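PDB 3EUO: type III Pentaketide Synthase from Neurospora crassa, which probably acts as an acyltransferase of the chalcone and stilbene synthase family, building pentaketides as a fungal type III polyketide synthase. Local coordinates for residues A[101-106]-A[131-136]; A[166-171]-A[209-214]. One frame throughout, in Å; residues are numbered along the deposited sequence.

Contact 1. Residues A[101-106]-A[131-136]; sequences AQITHM and DRLEKV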
# COMPACT_ATOMS: atom_id res chain seq x y z
N ALA A 101 -21.03 8.56 6.56
CA ALA A 101 -21.66 7.34 6.04
C ALA A 101 -21.70 7.28 4.52
O ALA A 101 -21.92 6.21 3.93
CB ALA A 101 -23.08 7.17 6.64
N GLN A 102 -21.46 8.42 3.87
CA GLN A 102 -21.51 8.50 2.41
C GLN A 102 -20.21 8.08 1.73
O GLN A 102 -20.19 7.84 0.53
CB GLN A 102 -21.88 9.91 1.96
CG GLN A 102 -23.33 10.29 2.21
CD GLN A 102 -23.60 11.72 1.78
OE1 GLN A 102 -23.26 12.67 2.50
NE2 GLN A 102 -24.17 11.89 0.60
N ILE A 103 -19.13 8.00 2.50
CA ILE A 103 -17.82 7.66 1.93
C ILE A 103 -17.75 6.15 1.72
O ILE A 103 -17.93 5.37 2.66
CB ILE A 103 -16.64 8.16 2.82
CG1 ILE A 103 -16.74 9.68 3.06
CG2 ILE A 103 -15.29 7.78 2.23
CD1 ILE A 103 -16.68 10.54 1.79
N THR A 104 -17.48 5.75 0.48
CA THR A 104 -17.54 4.34 0.07
C THR A 104 -16.17 3.66 0.02
O THR A 104 -16.07 2.45 0.23
CB THR A 104 -18.20 4.18 -1.31
OG1 THR A 104 -17.44 4.91 -2.29
CG2 THR A 104 -19.64 4.69 -1.30
N HIS A 105 -15.13 4.44 -0.29
CA HIS A 105 -13.77 3.92 -0.37
C HIS A 105 -12.84 4.99 0.21
O HIS A 105 -13.19 6.17 0.26
CB HIS A 105 -13.29 3.72 -1.82
CG HIS A 105 -14.16 2.87 -2.69
ND1 HIS A 105 -15.43 3.24 -3.08
CD2 HIS A 105 -13.89 1.71 -3.35
CE1 HIS A 105 -15.93 2.32 -3.89
NE2 HIS A 105 -15.01 1.39 -4.08
N MET A 106 -11.64 4.56 0.59
CA MET A 106 -10.57 5.46 0.99
C MET A 106 -9.31 4.97 0.28
O MET A 106 -9.02 3.78 0.29
CB MET A 106 -10.40 5.41 2.52
CG MET A 106 -9.38 6.37 3.11
SD MET A 106 -9.44 6.27 4.94
CE MET A 106 -10.55 7.59 5.36
N ASP A 131 -17.86 1.07 9.09
CA ASP A 131 -17.12 -0.16 9.42
C ASP A 131 -16.95 -1.05 8.19
O ASP A 131 -16.17 -2.01 8.22
CB ASP A 131 -17.81 -0.92 10.55
CG ASP A 131 -19.11 -1.56 10.12
OD1 ASP A 131 -19.88 -0.89 9.40
OD2 ASP A 131 -19.37 -2.72 10.51
N ARG A 132 -17.66 -0.73 7.11
CA ARG A 132 -17.56 -1.47 5.84
C ARG A 132 -16.82 -0.71 4.73
O ARG A 132 -16.83 -1.12 3.56
CB ARG A 132 -18.94 -1.93 5.36
CG ARG A 132 -19.62 -2.95 6.29
CD ARG A 132 -20.32 -4.07 5.50
NE ARG A 132 -19.38 -4.82 4.65
CZ ARG A 132 -19.23 -4.65 3.33
NH1 ARG A 132 -19.99 -3.78 2.67
NH2 ARG A 132 -18.34 -5.36 2.67
N LEU A 133 -16.17 0.39 5.12
CA LEU A 133 -15.35 1.19 4.21
C LEU A 133 -14.31 0.32 3.52
O LEU A 133 -13.64 -0.50 4.17
CB LEU A 133 -14.64 2.29 5.01
CG LEU A 133 -13.71 3.25 4.28
CD1 LEU A 133 -14.52 4.14 3.35
CD2 LEU A 133 -12.99 4.09 5.33
N GLU A 134 -14.17 0.47 2.21
CA GLU A 134 -13.12 -0.24 1.49
C GLU A 134 -11.88 0.64 1.43
O GLU A 134 -11.90 1.73 0.84
CB GLU A 134 -13.59 -0.63 0.08
CG GLU A 134 -14.77 -1.61 0.05
CD GLU A 134 -15.05 -2.14 -1.34
OE1 GLU A 134 -14.19 -2.85 -1.91
OE2 GLU A 134 -16.15 -1.84 -1.87
N LYS A 135 -10.79 0.17 2.06
CA LYS A 135 -9.57 0.96 2.14
C LYS A 135 -8.45 0.38 1.28
O LYS A 135 -8.35 -0.84 1.10
CB LYS A 135 -9.08 1.14 3.58
CG LYS A 135 -10.08 1.78 4.55
CD LYS A 135 -9.45 1.96 5.92
CE LYS A 135 -9.37 0.59 6.64
NZ LYS A 135 -8.62 0.73 7.90
N VAL A 136 -7.64 1.29 0.75
CA VAL A 136 -6.40 0.98 0.05
C VAL A 136 -5.34 1.91 0.62
O VAL A 136 -5.46 3.15 0.51
CB VAL A 136 -6.54 1.23 -1.47
CG1 VAL A 136 -5.17 1.25 -2.16
CG2 VAL A 136 -7.44 0.18 -2.12
O HOH W 1 -17.46 0.29 -0.87
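The imidazole of His105 has a water 4.0 Å above one face, measured from ring plane to water oxygen and displaced toward the rim, while Thr104 OG1 sits in plane at its edge, 2.7 Å from His105 ND1, a hydrogen bond. Alongside, the Glu134 side chain points the same way, its carboxylate turned 29° from the ring and OE2 4.1 Å from His105 NE2, a spacing at which the acid might favour a protonated imidazole. The water donates to both Glu134 OE2 and Thr104 O, bridging carboxylate and backbone; OE1 forms a hydrogen bond to Asn155 and a salt bridge to Arg151, both of the second subunit, and the arginine would probably temper the acid's pull on the imidazole. Parallel strand pairing begins with a long, weak bond from Glu134 N to Thr104 O and tightens at Met106, whose N reaches Glu134 O at 2.9 Å in the carbonyl plane and whose O accepts from Val136 N at 2.9 Å. On the side of Met106, Leu133, with CG anti to its backbone N, puts CD1 3.9 Å from Ile103 CG2 and CD2 4.0 Å from Met106 CB. The contact thus joins the two strands of a beta-alpha-beta unit: helix 119-127 covers Leu133 and Met106 through Ala124, whereas helix 145-162 covers the His105 face, with His160 edge-to-face against the imidazole.

Contact 2. Residues A[166-171]-A[209-214]; sequences PARILV and ILSNGI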
# COMPACT_ATOMS: atom_id res chain seq x y z
N PRO A 166 -23.26 4.40 -6.28
CA PRO A 166 -22.57 5.64 -5.94
C PRO A 166 -21.19 5.34 -5.35
O PRO A 166 -21.04 4.42 -4.54
CB PRO A 166 -23.46 6.27 -4.86
CG PRO A 166 -24.81 5.65 -5.08
CD PRO A 166 -24.51 4.25 -5.49
N ALA A 167 -20.19 6.09 -5.79
CA ALA A 167 -18.87 6.03 -5.18
C ALA A 167 -18.46 7.42 -4.78
O ALA A 167 -18.56 8.37 -5.56
CB ALA A 167 -17.86 5.43 -6.15
N ARG A 168 -18.02 7.54 -3.53
CA ARG A 168 -17.44 8.76 -3.00
C ARG A 168 -16.17 8.36 -2.29
O ARG A 168 -16.22 7.70 -1.24
CB ARG A 168 -18.40 9.44 -2.01
CG ARG A 168 -19.83 9.64 -2.55
CD ARG A 168 -19.92 10.76 -3.61
NE ARG A 168 -21.32 10.98 -3.98
CZ ARG A 168 -21.97 10.34 -4.96
NH1 ARG A 168 -21.36 9.43 -5.70
NH2 ARG A 168 -23.25 10.62 -5.18
N ILE A 169 -15.02 8.73 -2.86
CA ILE A 169 -13.75 8.22 -2.36
C ILE A 169 -12.90 9.29 -1.70
O ILE A 169 -12.58 10.31 -2.32
CB ILE A 169 -12.95 7.50 -3.48
CG1 ILE A 169 -13.83 6.42 -4.14
CG2 ILE A 169 -11.63 6.93 -2.91
CD1 ILE A 169 -13.09 5.42 -5.02
N LEU A 170 -12.54 9.06 -0.44
CA LEU A 170 -11.59 9.92 0.24
C LEU A 170 -10.19 9.54 -0.24
O LEU A 170 -9.72 8.43 0.03
CB LEU A 170 -11.69 9.78 1.77
CG LEU A 170 -10.67 10.57 2.61
CD1 LEU A 170 -10.68 12.07 2.27
CD2 LEU A 170 -10.91 10.38 4.08
N VAL A 171 -9.54 10.47 -0.95
CA VAL A 171 -8.17 10.27 -1.43
C VAL A 171 -7.23 11.11 -0.58
O VAL A 171 -7.33 12.33 -0.55
CB VAL A 171 -8.01 10.68 -2.91
CG1 VAL A 171 -6.71 10.09 -3.48
CG2 VAL A 171 -9.21 10.21 -3.75
N ILE A 209 -11.96 14.58 -2.43
CA ILE A 209 -13.05 13.63 -2.62
C ILE A 209 -13.22 13.42 -4.11
O ILE A 209 -13.39 14.40 -4.85
CB ILE A 209 -14.38 14.16 -2.03
CG1 ILE A 209 -14.23 14.46 -0.53
CG2 ILE A 209 -15.50 13.16 -2.35
CD1 ILE A 209 -13.82 13.23 0.32
N LEU A 210 -13.11 12.17 -4.55
CA LEU A 210 -13.43 11.82 -5.93
C LEU A 210 -14.76 11.09 -5.97
O LEU A 210 -14.92 10.05 -5.31
CB LEU A 210 -12.34 10.95 -6.57
CG LEU A 210 -12.44 10.75 -8.09
CD1 LEU A 210 -12.17 12.06 -8.85
CD2 LEU A 210 -11.48 9.66 -8.56
N SER A 211 -15.70 11.64 -6.73
CA SER A 211 -17.02 11.05 -6.88
C SER A 211 -17.21 10.49 -8.29
O SER A 211 -16.66 11.03 -9.25
CB SER A 211 -18.10 12.12 -6.62
OG SER A 211 -19.40 11.60 -6.87
N ASN A 212 -18.02 9.44 -8.41
CA ASN A 212 -18.40 8.91 -9.72
C ASN A 212 -19.74 9.46 -10.23
O ASN A 212 -20.27 8.97 -11.23
CB ASN A 212 -18.41 7.38 -9.73
CG ASN A 212 -19.60 6.79 -9.00
OD1 ASN A 212 -20.33 7.50 -8.30
ND2 ASN A 212 -19.80 5.47 -9.15
N GLY A 213 -20.29 10.44 -9.52
CA GLY A 213 -21.49 11.14 -9.99
C GLY A 213 -22.81 10.39 -9.86
O GLY A 213 -23.89 10.98 -10.01
N ILE A 214 -22.74 9.08 -9.60
CA ILE A 214 -23.96 8.29 -9.42
C ILE A 214 -24.57 8.64 -8.07
O ILE A 214 -23.88 8.67 -7.05
CB ILE A 214 -23.71 6.77 -9.55
CG1 ILE A 214 -23.20 6.43 -10.95
CG2 ILE A 214 -24.99 5.96 -9.25
CD1 ILE A 214 -22.81 4.99 -11.13
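One guanidinium closes the end of this antiparallel pair by seizing a single carbonyl twice: Arg168 NH1 and NH2 both donate to Ile214 O, at 3.0 Å and 2.8 Å, the oxygen lying close to the guanidinium plane. NH1 also bonds its own neighbour's carbonyl, Ala167 O, from above that carbonyl's plane, so the group is held against rotation. The chain folds back to reach there, CG anti to the carbonyl carbon and chi2 bent at -72°, laying the guanidinium over Ser211 OG, which accepts from Gly213 N in an ST turn and bonds Glu216. An alanine in place of Arg168 would probably leave the 213-214 turn less firmly tied to the strand, because both bonds to Ile214 O would be lost. Asn212 adds an Asx turn: OD1 takes both Ile214 N and Ala167 N (2.9 Å) from above its carbonyl plane, while Asn212 N returns a bond to Ala167 O. Beyond the turn, Ile169 N donates to Leu210 O at 2.8 Å and Leu210 N to Ile169 O at 3.0 Å, the hydrogen-bonded pair of the ladder. On the Arg168 face, Leu170 CD1 meets Ile209 CD1 at 3.9 Å, beneath helix 70-96; Ile169 faces helix 145-162. Helices packed on both faces of a mixed sheet are consistent with the layered alpha-beta-alpha-beta-alpha thiolase fold, to whose superfamily this chalcone synthase relative belongs.

In the fold
Contacts 1 and 2 are the first and third strand pairings counted from one edge of the same mixed sheet, their centres about 10 Å apart. Between them strand 105-109 pairs with strand 168-175, so the order runs 134-138, 105-109, 168-175, 204-211, parallel until the last step reverses direction. The seam is backbone-bonded: Thr104 N lies 2.9 Å from Arg168 O and His105 O 3.0 Å from Leu170 N, both probable hydrogen bonds. Contact 1 occupies the sheet edge within this chain and meets the second subunit, whereas contact 2 touches no other chain. The oxidised cysteine Cys143, the likely nucleophile by family analogy, follows strand 134-138, placing contact 1 at the strand's opposite end.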